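Local atomic coordinates of ylmH (Streptococcus pneumoniae, PDB entry 2FPH), a protein that probably binds RNA through an RRM-like domain and may act in cell division, its exact role being unsettled. Residues I2-F6 with L43-K49; V67-L71 with D82-S86; K117-D121 with I131-F137. Residues are numbered along the deposited sequence.

Contact 1 packs the N-terminal tail on helix 38-50. The other side of that helix meets contact 2: Leu-44 CD1 lies 3.4 Å from Val-69 CG1, and Ala-48 CB lies 3.9 Å from Leu-71 CD2. The centres of these two contacts are about 19 Å apart. Contact 2 then joins the three-stranded sheet to the start of strand 85-91 in the RRM-like sheet. Contact 3 pairs the next two strands there. Its centre is about 10 Å from that of contact 2, with Ser-86 N to Ile-133 O and Glu-84 O to Gln-135 N both 2.9 Å. Contacts 1 and 3 do not touch; their nearest atoms are about 9 Å apart.

Contact 1 of 3, residues I2-F6 with L43-K49; sequences IYQHF and LLKILAK
Residues 2-6 form an extended, irregular tail. Gln-4, His-5 and Phe-6 have polyproline-II-like backbone angles (-63/138, -51/137 and -74/167). Residues 43-49 are nearly two turns of regular alpha helix, with Leu-47 N to Leu-43 O at 3.1 Å. The tail runs against the helix direction: the CA atoms of Tyr-3 and Ile-46 are 7.0 Å apart, those of Phe-6 and Leu-43 8.1 Å. Tyr-3, Phe-6 and Ile-46 carry most of the buried surface. Tyr-3 and Phe-6, three residues apart in the tail, both take the m rotamer and reach to the helix, and Ile-46 (m, t) projects between them. Its CG1 is 3.9 Å from Tyr-3 CG and its CG2 is 3.8 Å from Phe-6 CZ. The Phe-6 ring also meets Leu-43, whose CD1 lies 3.7 Å from Phe-6 CD1 at the ring edge, and Leu-47, whose CD1 is 4.2 Å from Phe-6 CZ. Beyond Ile-46, Lys-49 NZ donates a hydrogen bond of 2.9 Å to Tyr-3 OH, although that oxygen is less surely placed. Phe-6 and Leu-47 both touch Leu-14 of helix 11-27. Leu-44 points away from the tail, and it and Ala-48 pack on strand 69-72. The arrangement is that of an N-terminal arm laid along the outer flank of a helix whose far side packs on a small antiparallel sheet.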
# COMPACT_ATOMS: atom_id res chain seq x y z
N ILE A 2 -22.51 -14.86 -5.75
CA ILE A 2 -22.60 -14.22 -7.05
C ILE A 2 -21.99 -12.82 -6.99
O ILE A 2 -22.44 -11.96 -6.21
CB ILE A 2 -24.09 -14.16 -7.47
CG1 ILE A 2 -24.70 -15.54 -7.30
CG2 ILE A 2 -24.23 -13.61 -8.89
CD1 ILE A 2 -26.20 -15.63 -7.27
N TYR A 3 -20.99 -12.57 -7.84
CA TYR A 3 -20.31 -11.28 -7.82
C TYR A 3 -20.42 -10.62 -9.16
O TYR A 3 -20.78 -11.25 -10.17
CB TYR A 3 -18.83 -11.39 -7.39
CG TYR A 3 -18.76 -11.83 -5.96
CD1 TYR A 3 -19.02 -10.93 -4.94
CD2 TYR A 3 -18.56 -13.15 -5.63
CE1 TYR A 3 -19.03 -11.34 -3.61
CE2 TYR A 3 -18.56 -13.57 -4.31
CZ TYR A 3 -18.80 -12.66 -3.31
OH TYR A 3 -18.82 -13.04 -1.98
N GLN A 4 -20.11 -9.33 -9.16
CA GLN A 4 -20.23 -8.53 -10.33
C GLN A 4 -19.29 -9.06 -11.40
O GLN A 4 -18.15 -9.45 -11.14
CB GLN A 4 -19.89 -7.06 -10.03
CG GLN A 4 -20.29 -6.10 -11.13
CD GLN A 4 -20.44 -4.63 -10.68
OE1 GLN A 4 -20.47 -4.30 -9.50
NE2 GLN A 4 -20.52 -3.75 -11.66
N HIS A 5 -19.81 -9.09 -12.62
CA HIS A 5 -19.03 -9.44 -13.82
C HIS A 5 -17.74 -8.64 -13.92
O HIS A 5 -17.70 -7.38 -13.69
CB HIS A 5 -19.84 -9.16 -15.05
CG HIS A 5 -21.06 -10.02 -15.19
ND1 HIS A 5 -22.18 -9.59 -15.85
CD2 HIS A 5 -21.30 -11.31 -14.85
CE1 HIS A 5 -23.09 -10.55 -15.83
NE2 HIS A 5 -22.58 -11.60 -15.23
N PHE A 6 -16.67 -9.34 -14.28
CA PHE A 6 -15.44 -8.68 -14.66
C PHE A 6 -15.59 -8.05 -16.03
O PHE A 6 -16.54 -8.36 -16.80
CB PHE A 6 -14.30 -9.66 -14.67
CG PHE A 6 -14.08 -10.39 -13.37
CD1 PHE A 6 -13.92 -9.67 -12.19
CD2 PHE A 6 -13.98 -11.73 -13.34
CE1 PHE A 6 -13.70 -10.34 -11.02
CE2 PHE A 6 -13.78 -12.42 -12.16
CZ PHE A 6 -13.62 -11.69 -10.99
N LEU A 43 -11.54 -6.83 -6.74
CA LEU A 43 -11.29 -7.93 -7.69
C LEU A 43 -10.60 -9.07 -7.01
O LEU A 43 -11.00 -10.20 -7.19
CB LEU A 43 -10.40 -7.45 -8.80
CG LEU A 43 -10.91 -7.08 -10.18
CD1 LEU A 43 -12.46 -6.79 -10.33
CD2 LEU A 43 -9.98 -6.20 -10.93
N LEU A 44 -9.59 -8.75 -6.18
CA LEU A 44 -8.81 -9.83 -5.56
C LEU A 44 -9.70 -10.56 -4.52
O LEU A 44 -9.64 -11.76 -4.39
CB LEU A 44 -7.55 -9.24 -4.97
CG LEU A 44 -6.24 -10.01 -4.92
CD1 LEU A 44 -5.37 -9.56 -3.73
CD2 LEU A 44 -6.17 -11.48 -5.30
N LYS A 45 -10.50 -9.83 -3.75
CA LYS A 45 -11.46 -10.45 -2.83
C LYS A 45 -12.41 -11.46 -3.53
O LYS A 45 -12.62 -12.54 -3.01
CB LYS A 45 -12.28 -9.36 -2.13
CG LYS A 45 -11.50 -8.68 -1.02
CD LYS A 45 -12.15 -7.41 -0.57
CE LYS A 45 -11.54 -6.81 0.71
NZ LYS A 45 -10.74 -7.77 1.50
N ILE A 46 -12.87 -11.11 -4.71
CA ILE A 46 -13.69 -12.03 -5.53
C ILE A 46 -12.92 -13.32 -5.95
O ILE A 46 -13.37 -14.47 -5.70
CB ILE A 46 -14.27 -11.35 -6.74
CG1 ILE A 46 -15.26 -10.23 -6.34
CG2 ILE A 46 -15.01 -12.35 -7.57
CD1 ILE A 46 -15.47 -9.26 -7.51
N LEU A 47 -11.71 -13.10 -6.48
CA LEU A 47 -10.85 -14.24 -6.88
C LEU A 47 -10.57 -15.14 -5.67
O LEU A 47 -10.66 -16.34 -5.76
CB LEU A 47 -9.56 -13.73 -7.52
CG LEU A 47 -9.14 -13.93 -8.97
CD1 LEU A 47 -10.29 -14.06 -9.97
CD2 LEU A 47 -8.09 -12.95 -9.39
N ALA A 48 -10.16 -14.56 -4.55
CA ALA A 48 -9.86 -15.31 -3.34
C ALA A 48 -11.04 -16.18 -2.90
O ALA A 48 -10.88 -17.38 -2.69
CB ALA A 48 -9.44 -14.39 -2.24
N LYS A 49 -12.24 -15.61 -2.84
CA LYS A 49 -13.46 -16.35 -2.50
C LYS A 49 -13.68 -17.53 -3.46
O LYS A 49 -13.98 -18.66 -3.03
CB LYS A 49 -14.65 -15.37 -2.53
CG LYS A 49 -14.99 -14.77 -1.13
CD LYS A 49 -16.12 -13.73 -1.21
CE LYS A 49 -15.77 -12.41 -0.51
NZ LYS A 49 -16.96 -11.44 -0.39

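Contact 2 of 3, residues V67-L71 with D82-S86; sequences VRVLL and DFEIS
Leu-70 lays its CD1 over one face of the Phe-83 ring, a CH-pi contact 3.6 Å from the ring centroid and 15° off the normal. This is the junction of two sheets: residues 67-71 lead into strand 69-72 of the three-stranded sheet, and residues 82-86 lead into strand 85-91, the first strand of the RRM-like fold. No backbone hydrogen bond pairs the two segments. The nearest CA atoms are those of Arg-68 and Phe-83, 6.5 Å apart. Residues 67-71 are extended throughout. In the other segment Asp-82 and Phe-83 have helical angles (-66/-17 and -81/-10), Glu-84 is left-handed (54/48), and Ile-85 and Ser-86 are extended. This change of course takes the chain from a turn into the strand. Leu-70 (m, t) and Phe-83 (chi1 m, chi2 -80°) make the main apolar contact. Leu-70 CD1 is also 3.6 Å from Asp-82 CB, and Val-69 CA lies at the Phe-83 ring edge, 4.3 Å from Phe-83 CE1. Phe-61 stacks edge-to-face with the same ring. Arg-68 (m, t, p) has the most surface covered; its CD is 3.7 Å from Ile-85 CG1. Its NE donates to Thr-33 O, and its NH1 lies 3.1 Å from both Phe-83 O and Glu-84 O. Asp-82 OD2 accepts from Glu-79 N. A water bridges the two segments: it accepts from Arg-68 NH1 at 3.0 Å and donates to Glu-84 OE1 at 2.5 Å.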
# COMPACT_ATOMS: atom_id res chain seq x y z
N VAL A 67 -4.39 -0.08 -0.43
CA VAL A 67 -4.30 -1.13 0.57
C VAL A 67 -3.32 -2.19 0.17
O VAL A 67 -2.96 -2.31 -0.99
CB VAL A 67 -5.69 -1.78 0.87
CG1 VAL A 67 -6.63 -0.79 1.40
CG2 VAL A 67 -6.26 -2.44 -0.36
N ARG A 68 -2.86 -2.96 1.14
CA ARG A 68 -2.21 -4.23 0.83
C ARG A 68 -3.08 -5.37 1.30
O ARG A 68 -3.88 -5.24 2.25
CB ARG A 68 -0.82 -4.33 1.47
CG ARG A 68 0.11 -3.22 1.17
CD ARG A 68 1.53 -3.36 1.75
NE ARG A 68 2.28 -4.41 1.09
CZ ARG A 68 3.51 -4.75 1.39
NH1 ARG A 68 4.11 -4.14 2.37
NH2 ARG A 68 4.18 -5.65 0.66
N VAL A 69 -2.98 -6.51 0.62
CA VAL A 69 -3.84 -7.62 0.91
C VAL A 69 -3.02 -8.81 1.27
O VAL A 69 -1.94 -9.08 0.69
CB VAL A 69 -4.80 -7.93 -0.33
CG1 VAL A 69 -5.48 -9.28 -0.30
CG2 VAL A 69 -5.88 -6.83 -0.52
N LEU A 70 -3.55 -9.56 2.20
CA LEU A 70 -2.91 -10.82 2.56
C LEU A 70 -3.79 -11.96 2.11
O LEU A 70 -4.99 -12.00 2.39
CB LEU A 70 -2.70 -10.83 4.05
CG LEU A 70 -1.53 -10.13 4.65
CD1 LEU A 70 -1.80 -9.94 6.13
CD2 LEU A 70 -0.30 -11.07 4.30
N LEU A 71 -3.21 -12.91 1.37
CA LEU A 71 -3.91 -14.13 0.93
C LEU A 71 -3.34 -15.28 1.75
O LEU A 71 -2.12 -15.35 1.85
CB LEU A 71 -3.66 -14.33 -0.57
CG LEU A 71 -4.24 -13.24 -1.51
CD1 LEU A 71 -3.74 -13.25 -2.95
CD2 LEU A 71 -5.70 -13.34 -1.54
N ASP A 82 1.44 -8.05 9.91
CA ASP A 82 1.62 -8.93 8.77
C ASP A 82 1.46 -8.17 7.42
O ASP A 82 1.88 -8.65 6.40
CB ASP A 82 0.63 -10.07 8.83
CG ASP A 82 0.90 -11.01 9.98
OD1 ASP A 82 2.09 -11.32 10.20
OD2 ASP A 82 -0.03 -11.52 10.64
N PHE A 83 0.85 -6.97 7.44
CA PHE A 83 0.81 -6.16 6.22
C PHE A 83 2.08 -5.32 5.90
O PHE A 83 2.25 -4.74 4.78
CB PHE A 83 -0.40 -5.19 6.23
CG PHE A 83 -1.73 -5.86 6.29
CD1 PHE A 83 -2.30 -6.39 5.14
CD2 PHE A 83 -2.42 -5.99 7.49
CE1 PHE A 83 -3.50 -7.00 5.17
CE2 PHE A 83 -3.67 -6.64 7.52
CZ PHE A 83 -4.22 -7.12 6.33
N GLU A 84 2.99 -5.27 6.86
CA GLU A 84 4.30 -4.64 6.65
C GLU A 84 4.12 -3.19 6.14
O GLU A 84 4.74 -2.78 5.14
CB GLU A 84 5.16 -5.49 5.71
CG GLU A 84 5.56 -6.84 6.30
CD GLU A 84 6.47 -7.69 5.46
OE1 GLU A 84 7.07 -7.22 4.48
OE2 GLU A 84 6.57 -8.91 5.76
N ILE A 85 3.24 -2.44 6.81
CA ILE A 85 2.98 -1.03 6.48
C ILE A 85 3.47 -0.15 7.60
O ILE A 85 3.16 -0.43 8.78
CB ILE A 85 1.46 -0.77 6.20
CG1 ILE A 85 1.00 -1.57 4.97
CG2 ILE A 85 1.22 0.71 5.87
CD1 ILE A 85 -0.50 -1.66 4.84
N SER A 86 4.21 0.91 7.25
CA SER A 86 4.74 1.89 8.21
C SER A 86 4.02 3.22 7.94
O SER A 86 3.74 3.54 6.77
CB SER A 86 6.23 2.05 7.95
OG SER A 86 6.91 2.86 8.89
O HOH W 1 6.63 -5.73 2.54

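Contact 3 of 3, residues K117-D121 with I131-F137; sequences KLFGD and IMINQQF
Three backbone hydrogen bonds join residues 118-121 to 132-134; strands 119-121 and 131-134 run antiparallel at 154°, with a closest axis approach of 4.6 Å. Asn-134 N donates to Leu-118 O (3.0 Å), Gly-120 N to Met-132 O (2.8 Å, nearly linear), and Met-132 N to Asp-121 O (3.1 Å). Asp-121 O also receives a CA-H...O contact from Ile-131 CA at 3.5 Å. Phe-119 and Ile-133 are a non-hydrogen-bonded pair, CA to CA 4.2 Å. Gly-120 and Asp-121 together face Met-132, a beta bulge. Gly-120 has angles of -113/-125, which suit a residue without a side chain. These strands are the second and third of the RRM-like sheet and form its hairpin; Ile-131 and Ile-133 bond onward through their backbones to strand 85-91. Phe-119 (p) puts its CD2 3.7 Å from Ile-131 CD1, and its ring packs on helices 97-105 and 138-144. The Asp-121 carboxylate is satisfied by Tyr-66 N and Glu-65 N. Asn-134 (t) is engaged at both ends of its amide. OD1 accepts from Gln-136 N at 2.9 Å, an Asx turn, and ND2 donates to a water at 2.7 Å that in turn donates to Lys-117 O at 2.8 Å. Phe-137 N bonds to Asn-134 O at 3.0 Å. Leu-118 CD1 lies over the Phe-137 ring, 4.1 Å from its centroid.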
# COMPACT_ATOMS: atom_id res chain seq x y z
N LYS A 117 3.48 1.20 -6.42
CA LYS A 117 3.11 -0.02 -5.67
C LYS A 117 3.83 -0.17 -4.31
O LYS A 117 3.44 -1.08 -3.48
CB LYS A 117 3.36 -1.30 -6.50
CG LYS A 117 2.29 -1.60 -7.53
CD LYS A 117 1.64 -2.97 -7.41
CE LYS A 117 0.11 -3.00 -7.54
NZ LYS A 117 -0.33 -4.16 -8.42
N LEU A 118 4.86 0.66 -4.06
CA LEU A 118 5.66 0.54 -2.81
C LEU A 118 5.14 1.44 -1.69
O LEU A 118 5.67 1.42 -0.57
CB LEU A 118 7.17 0.89 -3.01
CG LEU A 118 7.94 0.02 -4.02
CD1 LEU A 118 9.34 0.56 -4.16
CD2 LEU A 118 7.92 -1.43 -3.53
N PHE A 119 4.11 2.21 -1.97
CA PHE A 119 3.49 3.08 -0.98
C PHE A 119 2.02 3.21 -1.27
O PHE A 119 1.55 2.91 -2.38
CB PHE A 119 4.15 4.46 -0.88
CG PHE A 119 4.11 5.32 -2.12
CD1 PHE A 119 5.02 5.10 -3.15
CD2 PHE A 119 3.18 6.35 -2.26
CE1 PHE A 119 4.94 5.84 -4.31
CE2 PHE A 119 3.16 7.13 -3.39
CZ PHE A 119 4.05 6.87 -4.42
N GLY A 120 1.30 3.69 -0.26
CA GLY A 120 -0.13 3.81 -0.36
C GLY A 120 -0.49 5.28 -0.33
O GLY A 120 0.03 6.07 -1.12
N ASP A 121 -1.35 5.64 0.60
CA ASP A 121 -1.91 6.95 0.68
C ASP A 121 -0.90 7.96 1.13
O ASP A 121 -0.05 7.70 2.02
CB ASP A 121 -3.05 6.99 1.72
CG ASP A 121 -4.28 6.21 1.30
OD1 ASP A 121 -4.39 5.68 0.19
OD2 ASP A 121 -5.26 6.16 2.06
N ILE A 131 2.87 9.74 4.95
CA ILE A 131 2.76 8.71 3.91
C ILE A 131 2.82 7.30 4.51
O ILE A 131 3.56 7.09 5.48
CB ILE A 131 3.89 8.97 2.85
CG1 ILE A 131 3.74 8.03 1.67
CG2 ILE A 131 5.31 8.94 3.51
CD1 ILE A 131 4.65 8.30 0.58
N MET A 132 1.97 6.40 3.97
CA MET A 132 1.92 4.99 4.32
C MET A 132 2.82 4.26 3.33
O MET A 132 2.65 4.41 2.11
CB MET A 132 0.47 4.48 4.15
CG MET A 132 -0.51 5.30 4.93
SD MET A 132 -2.19 4.57 5.11
CE MET A 132 -2.58 5.15 6.66
N ILE A 133 3.84 3.57 3.84
CA ILE A 133 4.82 2.87 2.99
C ILE A 133 4.98 1.42 3.29
O ILE A 133 4.63 0.97 4.35
CB ILE A 133 6.21 3.54 3.10
CG1 ILE A 133 6.79 3.32 4.52
CG2 ILE A 133 6.10 5.02 2.70
CD1 ILE A 133 8.26 3.55 4.56
N ASN A 134 5.49 0.68 2.32
CA ASN A 134 5.91 -0.72 2.49
C ASN A 134 7.17 -0.67 3.36
O ASN A 134 8.12 -0.05 2.99
CB ASN A 134 6.20 -1.26 1.11
CG ASN A 134 6.83 -2.66 1.11
OD1 ASN A 134 7.43 -3.10 2.07
ND2 ASN A 134 6.59 -3.40 0.01
N GLN A 135 7.14 -1.28 4.56
CA GLN A 135 8.19 -1.05 5.56
C GLN A 135 9.49 -1.70 5.13
O GLN A 135 10.52 -1.44 5.70
CB GLN A 135 7.84 -1.70 6.89
CG GLN A 135 6.55 -1.29 7.61
CD GLN A 135 6.48 -1.87 9.04
OE1 GLN A 135 6.05 -1.18 10.03
NE2 GLN A 135 6.94 -3.13 9.17
N GLN A 136 9.43 -2.63 4.18
CA GLN A 136 10.65 -3.18 3.58
C GLN A 136 11.52 -2.09 2.93
O GLN A 136 12.75 -2.25 2.82
CB GLN A 136 10.28 -4.30 2.57
CG GLN A 136 11.36 -5.32 2.34
CD GLN A 136 10.85 -6.53 1.58
OE1 GLN A 136 11.28 -6.79 0.44
NE2 GLN A 136 9.94 -7.26 2.17
N PHE A 137 10.91 -0.97 2.56
CA PHE A 137 11.55 0.14 1.86
C PHE A 137 11.70 1.37 2.80
O PHE A 137 11.87 2.46 2.38
CB PHE A 137 10.76 0.40 0.56
CG PHE A 137 10.87 -0.73 -0.40
CD1 PHE A 137 12.00 -0.87 -1.19
CD2 PHE A 137 9.90 -1.73 -0.46
CE1 PHE A 137 12.12 -1.94 -2.08
CE2 PHE A 137 10.02 -2.79 -1.34
CZ PHE A 137 11.12 -2.90 -2.15
O HOH W 2 4.74 -3.01 -1.92